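Local coordinates for type 2A phosphatase-associated protein 42 (Saccharomyces cerevisiae, PDB 2V0P) that associates with PP2A-type phosphatase catalytic subunits, inhibits the phosphatase SIT4 and takes part in negative regulation of the TOR signalling pathway, at residues 115-118 against 119-123; 205-208 against 209-213. One frame throughout, in Å; residues are numbered along the deposited sequence.

Contact 1 of 2, residues 115-118 against 119-123; sequences LTLL and QDYKL
Leu-118 and Leu-123 meet where helix 93-120 ends in a Schellman motif, part of the all-helical, tetratricopeptide repeat-like N-terminal domain. Their side chains cross at about a right angle, Leu-118 CD2 lying 4.1 Å from Leu-123 CD1, so that the two methyl groups pack together. The crossing follows from the backbone: Lys-122 takes positive phi (56°) as the C-prime residue, the chain leaves the helical path, and Leu-123 N bonds to Leu-118 O at 2.8 Å. That N-H comes from above the carbonyl plane, 36° out of it. Inside this bond, Lys-122 N is held by Gln-119 O, completing the motif.

Leu-117 and Tyr-121 are arranged differently, side by side and pointing the same way. With Leu-117 CG anti to the backbone N (chi1 -180°), the leucine runs along the tyrosine and brings CD1 to 4.2 Å from Tyr-121 CE1, while Leu-117 O lies in the plane of the ring, at its edge. The same oxygen accepts the N-H of Tyr-121, the first residue to leave helical geometry, and this N-H also makes a weak bond to Leu-118 O. Thr-116 and Asp-120 also run alongside each other, CG2 facing OD2; the threonine hydroxyl is bonded one turn back to Ile-112 O.

On the buried side of the helix, Leu-115 packs on Val-128 and Leu-132 of helix 126-133; past its end, Leu-123 touches Ile-62. Leading into the Schellman motif the helix is still regular: Gln-119 N reaches Leu-115 O at 2.9 Å.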
# COMPACT_ATOMS: atom_id res chain seq x y z
N LEU A 115 8.21 -16.49 -16.11
CA LEU A 115 6.89 -16.94 -16.47
C LEU A 115 6.74 -17.06 -17.96
O LEU A 115 6.12 -17.98 -18.47
CB LEU A 115 5.77 -16.00 -15.87
CG LEU A 115 5.81 -15.80 -14.37
CD1 LEU A 115 4.71 -14.79 -13.90
CD2 LEU A 115 5.72 -17.05 -13.52
N THR A 116 7.30 -16.12 -18.68
CA THR A 116 7.20 -16.14 -20.06
C THR A 116 7.90 -17.44 -20.61
O THR A 116 7.39 -18.11 -21.51
CB THR A 116 7.82 -14.94 -20.61
OG1 THR A 116 6.99 -13.81 -20.25
CG2 THR A 116 7.96 -15.03 -22.12
N LEU A 117 9.02 -17.78 -19.98
CA LEU A 117 9.81 -18.96 -20.35
C LEU A 117 8.99 -20.20 -20.08
O LEU A 117 8.94 -21.06 -20.95
CB LEU A 117 11.11 -19.03 -19.56
CG LEU A 117 12.06 -20.22 -19.85
CD1 LEU A 117 12.54 -20.15 -21.23
CD2 LEU A 117 13.19 -20.12 -18.92
N LEU A 118 8.34 -20.29 -18.92
CA LEU A 118 7.51 -21.45 -18.61
C LEU A 118 6.34 -21.58 -19.59
O LEU A 118 6.01 -22.68 -20.07
CB LEU A 118 7.01 -21.47 -17.18
CG LEU A 118 7.95 -21.60 -16.02
CD1 LEU A 118 7.16 -21.44 -14.73
CD2 LEU A 118 8.67 -22.93 -16.04
N GLN A 119 5.72 -20.44 -19.88
CA GLN A 119 4.70 -20.36 -20.90
C GLN A 119 5.21 -20.85 -22.28
O GLN A 119 4.51 -21.53 -23.00
CB GLN A 119 4.19 -18.93 -21.00
CG GLN A 119 2.95 -18.76 -21.87
CD GLN A 119 2.35 -17.37 -21.75
OE1 GLN A 119 2.90 -16.39 -22.26
NE2 GLN A 119 1.22 -17.28 -21.06
N ASP A 120 6.43 -20.46 -22.64
CA ASP A 120 7.03 -20.90 -23.90
C ASP A 120 7.20 -22.45 -23.95
O ASP A 120 7.12 -23.07 -25.03
CB ASP A 120 8.39 -20.22 -24.08
CG ASP A 120 8.26 -18.77 -24.49
OD1 ASP A 120 7.19 -18.38 -24.99
OD2 ASP A 120 9.25 -18.04 -24.33
N TYR A 121 7.41 -23.05 -22.79
CA TYR A 121 7.51 -24.50 -22.64
C TYR A 121 6.18 -25.16 -22.34
O TYR A 121 6.11 -26.35 -22.08
CB TYR A 121 8.54 -24.86 -21.61
CG TYR A 121 9.93 -24.94 -22.25
CD1 TYR A 121 10.73 -23.80 -22.42
CD2 TYR A 121 10.39 -26.15 -22.76
CE1 TYR A 121 11.98 -23.88 -23.04
CE2 TYR A 121 11.64 -26.23 -23.37
CZ TYR A 121 12.41 -25.12 -23.53
OH TYR A 121 13.64 -25.25 -24.14
N LYS A 122 5.13 -24.37 -22.39
CA LYS A 122 3.78 -24.87 -22.13
C LYS A 122 3.73 -25.53 -20.77
O LYS A 122 3.24 -26.64 -20.64
CB LYS A 122 3.34 -25.81 -23.26
CG LYS A 122 3.27 -25.15 -24.63
CD LYS A 122 2.40 -25.93 -25.61
CE LYS A 122 0.90 -25.85 -25.24
NZ LYS A 122 0.02 -26.72 -26.06
N LEU A 123 4.26 -24.84 -19.75
CA LEU A 123 4.29 -25.33 -18.39
C LEU A 123 3.46 -24.49 -17.43
O LEU A 123 3.23 -24.88 -16.31
CB LEU A 123 5.73 -25.47 -17.86
CG LEU A 123 6.55 -26.65 -18.37
CD1 LEU A 123 8.01 -26.53 -17.99
CD2 LEU A 123 5.95 -27.95 -17.84

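Contact 2 of 2, residues 205-208 against 209-213; sequences LMRL and HHFSL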
# COMPACT_ATOMS: atom_id res chain seq x y z
N LEU A 205 9.89 -30.47 -11.96
CA LEU A 205 8.71 -29.87 -12.55
C LEU A 205 7.80 -29.27 -11.49
O LEU A 205 7.29 -28.24 -11.75
CB LEU A 205 7.93 -30.84 -13.40
CG LEU A 205 8.71 -31.27 -14.66
CD1 LEU A 205 8.07 -32.47 -15.25
CD2 LEU A 205 8.77 -30.13 -15.66
N MSE A 206 7.55 -29.99 -10.40
CA MSE A 206 6.72 -29.48 -9.29
C MSE A 206 7.39 -28.28 -8.65
O MSE A 206 6.73 -27.35 -8.15
CB MSE A 206 6.46 -30.58 -8.23
CG MSE A 206 5.37 -30.21 -7.19
SE MSE A 206 3.63 -29.95 -8.05
CE MSE A 206 3.27 -31.78 -8.65
N ARG A 207 8.71 -28.31 -8.60
CA ARG A 207 9.41 -27.21 -8.04
C ARG A 207 9.16 -25.93 -8.92
O ARG A 207 8.78 -24.87 -8.42
CB ARG A 207 10.86 -27.62 -7.79
CG ARG A 207 11.76 -26.54 -7.29
CD ARG A 207 13.06 -27.18 -6.85
NE ARG A 207 12.84 -27.99 -5.66
CZ ARG A 207 13.55 -29.06 -5.31
NH1 ARG A 207 14.56 -29.50 -6.07
NH2 ARG A 207 13.23 -29.71 -4.20
N LEU A 208 9.26 -26.07 -10.24
CA LEU A 208 8.96 -24.93 -11.11
C LEU A 208 7.52 -24.45 -10.88
O LEU A 208 7.24 -23.27 -10.87
CB LEU A 208 9.20 -25.28 -12.60
CG LEU A 208 10.68 -25.51 -12.86
CD1 LEU A 208 10.83 -26.00 -14.32
CD2 LEU A 208 11.55 -24.32 -12.68
N HIS A 209 6.61 -25.40 -10.71
CA HIS A 209 5.21 -25.10 -10.50
C HIS A 209 5.07 -24.17 -9.26
O HIS A 209 4.40 -23.21 -9.36
CB HIS A 209 4.42 -26.40 -10.33
CG HIS A 209 2.95 -26.23 -10.54
ND1 HIS A 209 2.11 -27.29 -10.84
CD2 HIS A 209 2.18 -25.13 -10.56
CE1 HIS A 209 0.88 -26.84 -10.97
NE2 HIS A 209 0.90 -25.53 -10.81
N HIS A 210 5.77 -24.47 -8.18
CA HIS A 210 5.64 -23.79 -6.92
C HIS A 210 6.24 -22.42 -7.15
O HIS A 210 5.63 -21.44 -6.80
CB HIS A 210 6.35 -24.57 -5.82
CG HIS A 210 6.65 -23.78 -4.61
ND1 HIS A 210 7.94 -23.48 -4.22
CD2 HIS A 210 5.84 -23.16 -3.72
CE1 HIS A 210 7.91 -22.73 -3.14
NE2 HIS A 210 6.65 -22.52 -2.81
N PHE A 211 7.39 -22.38 -7.84
CA PHE A 211 8.02 -21.11 -8.22
C PHE A 211 7.11 -20.13 -8.98
O PHE A 211 7.10 -18.92 -8.68
CB PHE A 211 9.34 -21.35 -8.92
CG PHE A 211 10.34 -22.05 -8.10
CD1 PHE A 211 10.23 -22.14 -6.75
CD2 PHE A 211 11.51 -22.58 -8.72
CE1 PHE A 211 11.24 -22.78 -5.97
CE2 PHE A 211 12.49 -23.20 -7.99
CZ PHE A 211 12.37 -23.32 -6.62
N SER A 212 6.36 -20.62 -9.95
CA SER A 212 5.49 -19.79 -10.73
C SER A 212 4.37 -19.19 -9.84
O SER A 212 4.04 -18.03 -10.02
CB SER A 212 4.90 -20.57 -11.91
OG SER A 212 3.86 -21.38 -11.47
N LEU A 213 3.86 -19.94 -8.89
CA LEU A 213 2.87 -19.42 -7.98
C LEU A 213 3.54 -18.37 -7.02
O LEU A 213 3.03 -17.31 -6.93
CB LEU A 213 2.16 -20.53 -7.26
CG LEU A 213 1.27 -21.32 -8.26
CD1 LEU A 213 1.09 -22.68 -7.75
CD2 LEU A 213 -0.12 -20.65 -8.43
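Arg-207 and Phe-211, one turn apart in helix 199-231, lie side by side and point the same way. With Arg-207 CG anti to the backbone N (chi1 176°), the chain runs from CB alongside the phenylalanine. CG stands above the plane of the ring at its rim, in a short contact of 3.3 Å with Phe-211 CZ, and CD follows near the same atom. A bend at chi3 then carries the guanidinium onward, its plane 31° from that of the ring, and NH2 forms a salt bridge with Glu-184. The arginine backbone meets the ring from the same side as CG, since Arg-207 O sits 3.2 Å above that face, offset toward the rim, while accepting the nearly straight N-H of Phe-211.

Elsewhere along the helix, the selenium of Met-206, a selenomethionine, approaches the His-209 ring obliquely, SE to ND1 4.1 Å. His-209 NE2 is hydrogen-bonded to Asp-125. Ser-212 OG turns back to donate to His-209 O.

Helix 199-231 packs here among four other helices: Met-206, His-209 and Leu-213 touch helix 156-186, Phe-211 stacks with Tyr-77 of helix 75-83 and touches Phe-114 of helix 93-120, Leu-208 and Ser-212 also pack on helix 93-120, and Ser-212 and Leu-213 reach Val-128 of helix 126-133.

Contact 1 closes the C-terminal end of helix 93-120, whereas contact 2 lies within helix 199-231, whose regular hydrogen bonding runs on through it. The two helices pack directly: Leu-118 CD1 lies 3.7 Å from Ser-212 CB, and past the end of helix 93-120 Leu-123 CD2 reaches Leu-205 CD2 at 4.2 Å. Each contact therefore has a buried side where it faces the other: Leu-115 and Leu-118 both meet Ser-212, and Leu-118 also meets Leu-208. Away from this interface they diverge. Gln-119, Asp-120 and Lys-122 of contact 1 are exposed at the helix end, while 205-213 has no exposed residue, and its polar side chains are tied to other parts of the fold.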